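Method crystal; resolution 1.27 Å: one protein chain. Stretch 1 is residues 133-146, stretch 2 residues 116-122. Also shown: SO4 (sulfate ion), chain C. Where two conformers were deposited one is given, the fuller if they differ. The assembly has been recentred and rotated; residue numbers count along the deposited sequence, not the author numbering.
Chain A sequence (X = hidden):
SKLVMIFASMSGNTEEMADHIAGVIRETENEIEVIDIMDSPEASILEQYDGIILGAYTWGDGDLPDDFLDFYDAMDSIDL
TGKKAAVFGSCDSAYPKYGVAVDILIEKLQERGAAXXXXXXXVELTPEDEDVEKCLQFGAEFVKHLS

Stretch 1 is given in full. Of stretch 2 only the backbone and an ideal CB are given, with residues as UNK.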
# COMPACT_ATOMS: atom_id res chain seq x y z
N GLU A 133 9.09 7.13 -11.82
CA GLU A 133 9.54 5.92 -12.50
C GLU A 133 9.66 4.75 -11.53
O GLU A 133 9.46 3.59 -11.92
CB GLU A 133 10.85 6.16 -13.27
CG GLU A 133 10.68 6.88 -14.61
CD GLU A 133 11.94 6.89 -15.46
OE1 GLU A 133 12.46 5.80 -15.80
OE2 GLU A 133 12.42 8.00 -15.76
N LYS A 134 9.97 5.03 -10.25
CA LYS A 134 9.98 3.96 -9.25
C LYS A 134 8.58 3.42 -9.00
O LYS A 134 8.41 2.23 -8.70
CB LYS A 134 10.58 4.47 -7.94
CG LYS A 134 12.06 4.83 -7.99
CD LYS A 134 12.54 5.20 -6.59
CE LYS A 134 13.77 6.09 -6.63
NZ LYS A 134 14.91 5.42 -7.30
N CYS A 135 7.56 4.28 -9.10
CA CYS A 135 6.18 3.82 -8.96
C CYS A 135 5.81 2.90 -10.11
O CYS A 135 5.13 1.88 -9.91
CB CYS A 135 5.22 5.01 -8.92
SG CYS A 135 5.28 5.99 -7.40
N LEU A 136 6.27 3.23 -11.33
CA LEU A 136 6.03 2.38 -12.49
C LEU A 136 6.70 1.02 -12.34
O LEU A 136 6.11 -0.01 -12.67
CB LEU A 136 6.52 3.10 -13.75
CG LEU A 136 6.83 2.27 -14.99
CD1 LEU A 136 5.61 1.50 -15.46
CD2 LEU A 136 7.35 3.17 -16.12
N GLN A 137 7.93 1.00 -11.83
CA GLN A 137 8.63 -0.27 -11.61
C GLN A 137 7.95 -1.11 -10.53
O GLN A 137 7.87 -2.34 -10.64
CB GLN A 137 10.09 -0.02 -11.27
CG GLN A 137 10.94 0.31 -12.45
CD GLN A 137 10.99 -0.82 -13.47
OE1 GLN A 137 11.07 -1.99 -13.12
NE2 GLN A 137 10.93 -0.45 -14.74
N PHE A 138 7.46 -0.47 -9.47
CA PHE A 138 6.71 -1.17 -8.42
C PHE A 138 5.48 -1.87 -9.00
O PHE A 138 5.26 -3.06 -8.75
CB PHE A 138 6.34 -0.12 -7.37
CG PHE A 138 5.62 -0.63 -6.13
CD1 PHE A 138 4.25 -0.82 -6.13
CD2 PHE A 138 6.31 -0.80 -4.95
CE1 PHE A 138 3.58 -1.21 -4.99
CE2 PHE A 138 5.64 -1.20 -3.80
CZ PHE A 138 4.27 -1.39 -3.83
N GLY A 139 4.68 -1.16 -9.79
CA GLY A 139 3.52 -1.79 -10.39
C GLY A 139 3.89 -2.91 -11.34
O GLY A 139 3.27 -3.98 -11.33
N ALA A 140 4.91 -2.70 -12.17
CA ALA A 140 5.34 -3.72 -13.13
C ALA A 140 5.87 -4.95 -12.42
O ALA A 140 5.58 -6.08 -12.82
CB ALA A 140 6.42 -3.15 -14.04
N GLU A 141 6.67 -4.77 -11.36
CA GLU A 141 7.21 -5.92 -10.64
C GLU A 141 6.11 -6.64 -9.87
O GLU A 141 6.14 -7.88 -9.76
CB GLU A 141 8.35 -5.48 -9.72
CG GLU A 141 9.62 -5.07 -10.47
CD GLU A 141 10.27 -6.26 -11.14
OE1 GLU A 141 10.51 -7.25 -10.43
OE2 GLU A 141 10.50 -6.21 -12.37
N PHE A 142 5.15 -5.90 -9.32
CA PHE A 142 4.05 -6.55 -8.60
C PHE A 142 3.30 -7.52 -9.52
O PHE A 142 3.03 -8.67 -9.14
CB PHE A 142 3.10 -5.50 -8.02
CG PHE A 142 2.04 -6.10 -7.13
CD1 PHE A 142 2.31 -6.40 -5.79
CD2 PHE A 142 0.80 -6.41 -7.63
CE1 PHE A 142 1.34 -6.98 -4.98
CE2 PHE A 142 -0.17 -6.97 -6.82
CZ PHE A 142 0.10 -7.26 -5.50
N VAL A 143 2.97 -7.07 -10.73
CA VAL A 143 2.17 -7.90 -11.62
C VAL A 143 2.89 -9.21 -11.92
O VAL A 143 2.25 -10.26 -12.06
CB VAL A 143 1.81 -7.14 -12.90
CG1 VAL A 143 1.04 -8.03 -13.86
CG2 VAL A 143 0.99 -5.91 -12.59
N LYS A 144 4.22 -9.17 -12.05
CA LYS A 144 4.98 -10.37 -12.40
C LYS A 144 4.70 -11.53 -11.45
O LYS A 144 4.81 -12.70 -11.85
CB LYS A 144 6.49 -10.11 -12.41
CG LYS A 144 6.99 -9.19 -13.51
CD LYS A 144 8.52 -9.13 -13.50
CE LYS A 144 9.05 -8.15 -14.54
NZ LYS A 144 10.54 -7.96 -14.47
N HIS A 145 4.36 -11.24 -10.19
CA HIS A 145 4.11 -12.27 -9.19
C HIS A 145 2.70 -12.85 -9.26
O HIS A 145 2.42 -13.85 -8.59
CB HIS A 145 4.36 -11.69 -7.80
CG HIS A 145 5.81 -11.49 -7.50
ND1 HIS A 145 6.59 -12.46 -6.91
CD2 HIS A 145 6.63 -10.43 -7.72
CE1 HIS A 145 7.83 -12.02 -6.78
NE2 HIS A 145 7.88 -10.79 -7.26
N LEU A 146 1.81 -12.25 -10.03
CA LEU A 146 0.48 -12.81 -10.20
C LEU A 146 0.54 -13.91 -11.25
O LEU A 146 1.46 -13.98 -12.07
CB LEU A 146 -0.49 -11.71 -10.61
CG LEU A 146 -0.51 -10.50 -9.68
CD1 LEU A 146 -1.42 -9.47 -10.29
CD2 LEU A 146 -0.95 -10.87 -8.29
N UNK A 116 4.58 -11.10 0.88
CA UNK A 116 5.00 -9.75 0.54
C UNK A 116 6.10 -9.87 -0.50
O UNK A 116 7.16 -10.45 -0.23
CB UNK A 116 5.47 -8.98 1.77
N UNK A 117 5.83 -9.38 -1.71
CA UNK A 117 6.65 -9.71 -2.88
C UNK A 117 7.60 -8.60 -3.30
O UNK A 117 8.42 -8.82 -4.21
CB UNK A 117 5.74 -10.06 -4.06
N UNK A 118 7.50 -7.42 -2.69
CA UNK A 118 8.39 -6.31 -2.96
C UNK A 118 8.85 -5.71 -1.64
O UNK A 118 8.13 -5.77 -0.63
CB UNK A 118 7.70 -5.26 -3.83
N UNK A 119 10.03 -5.10 -1.65
CA UNK A 119 10.42 -4.22 -0.56
C UNK A 119 9.46 -3.03 -0.49
O UNK A 119 8.85 -2.63 -1.48
CB UNK A 119 11.86 -3.74 -0.74
N UNK A 120 9.34 -2.43 0.69
CA UNK A 120 8.52 -1.24 0.80
C UNK A 120 9.09 -0.10 -0.03
O UNK A 120 10.31 0.12 -0.05
CB UNK A 120 8.39 -0.82 2.26
N UNK A 121 8.21 0.64 -0.70
CA UNK A 121 8.60 1.78 -1.53
C UNK A 121 8.34 3.06 -0.75
O UNK A 121 7.20 3.36 -0.40
CB UNK A 121 7.84 1.79 -2.86
N UNK A 122 9.41 3.81 -0.48
CA UNK A 122 9.34 5.06 0.26
C UNK A 122 9.82 6.20 -0.62
O UNK A 122 10.93 6.15 -1.17
CB UNK A 122 10.17 4.98 1.54
S SO4 C . 12.21 -5.49 -5.05
O1 SO4 C . 13.60 -5.14 -4.77
O2 SO4 C . 11.73 -4.84 -6.27
O3 SO4 C . 12.10 -6.93 -5.26
O4 SO4 C . 11.39 -5.10 -3.91

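Stretch 1 is mostly helix, and the side it offers to the other segment is built from Phe138 and Phe142, flanked by Lys134, Cys135, Glu141 and His145. No hydrogen bond joins the two stretches directly, so the rules are mostly those of apolar packing.

At position 116 the CA-to-CB bond points away from the helix and nothing of stretch 1 lies near the CB. The extended backbone would tolerate almost any residue, beta-branched ones included. Val116 makes no contact here.

At 117 the CB points toward stretch 1, 3.7 Å from CG of His145, with CD1 of Phe142 at 5.3 Å. A compact apolar side chain would suit, valine, isoleucine or perhaps alanine, since carbon can rest on the imidazole. The residue is Val117, its CB over the face of the His145 ring, 3.6 Å from the centroid, a CH-pi contact, while CG2 reaches CD1 of Phe142 at 3.9 Å. A water O bridges O of Val117 (2.9 Å) and NE2 of His145 (2.8 Å).

At 118 the CB again points toward the helix, but CE2 of Phe138 is 4.6 Å away, leaving room for a longer chain. Between the two phenylalanines and the CB of Glu141, leucine, methionine or isoleucine would be plausible. Leu118 (chi1 m, chi2 t) extends CD1 over one face of the Phe138 ring, 3.8 Å from its centroid, in a second CH-pi contact. The same methyl lies 4.1 Å from CB of Phe142, at the edge of that ring, while CD2 packs 3.7 Å from CB of Glu141.

Position 119 points sideways and no atom of stretch 1 lies near its CB, though O4 of the sulfate does; a polar side chain that can extend past the ion would suit. Glu119 leads its carboxylate away from the helix; its backbone N donates to O4 of the sulfate at 2.6 Å, and its O approaches the Phe138 ring edge.

At 120 a CB would point away from the helix. The backbone angles are ordinary for any residue, so stretch 1 does not demand the glycine found, Gly120.

Position 121 faces the helix, its CB 3.7 Å from CD2 of Phe138, with Lys134 and Cys135 beyond. Leucine, isoleucine, valine or methionine would suit. Leu121 (chi1 t, chi2 p) keeps its CB against Phe138, while its CD2 lies 4.0 Å from O of Lys134 and 4.3 Å from SG of Cys135.

Position 122 is out of reach, free for a polar chain; Lys122 extends clear of the helix.

Stretch 2 116-122: VVLEGLK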
# COMPACT_ATOMS: atom_id res chain seq x y z
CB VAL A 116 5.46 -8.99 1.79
CG1 VAL A 116 6.04 -7.63 1.43
CG2 VAL A 116 4.29 -8.85 2.77
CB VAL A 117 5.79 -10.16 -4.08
CG1 VAL A 117 5.03 -11.43 -3.74
CG2 VAL A 117 4.82 -9.07 -4.50
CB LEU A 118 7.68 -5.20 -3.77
CG LEU A 118 7.08 -5.61 -5.10
CD1 LEU A 118 6.30 -4.47 -5.72
CD2 LEU A 118 8.13 -6.12 -6.09
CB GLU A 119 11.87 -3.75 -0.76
CG GLU A 119 12.88 -4.94 -0.80
CD GLU A 119 14.34 -4.55 -0.87
OE1 GLU A 119 14.64 -3.40 -1.22
OE2 GLU A 119 15.20 -5.41 -0.60
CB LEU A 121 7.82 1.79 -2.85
CG LEU A 121 8.02 3.04 -3.73
CD1 LEU A 121 9.49 3.29 -4.13
CD2 LEU A 121 7.16 3.03 -4.99
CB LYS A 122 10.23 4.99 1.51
CG LYS A 122 9.74 3.99 2.54
CD LYS A 122 10.66 3.93 3.73
CE LYS A 122 10.17 2.93 4.77
NZ LYS A 122 10.95 3.01 6.06
O HOH W 1 10.07 -9.27 -6.58
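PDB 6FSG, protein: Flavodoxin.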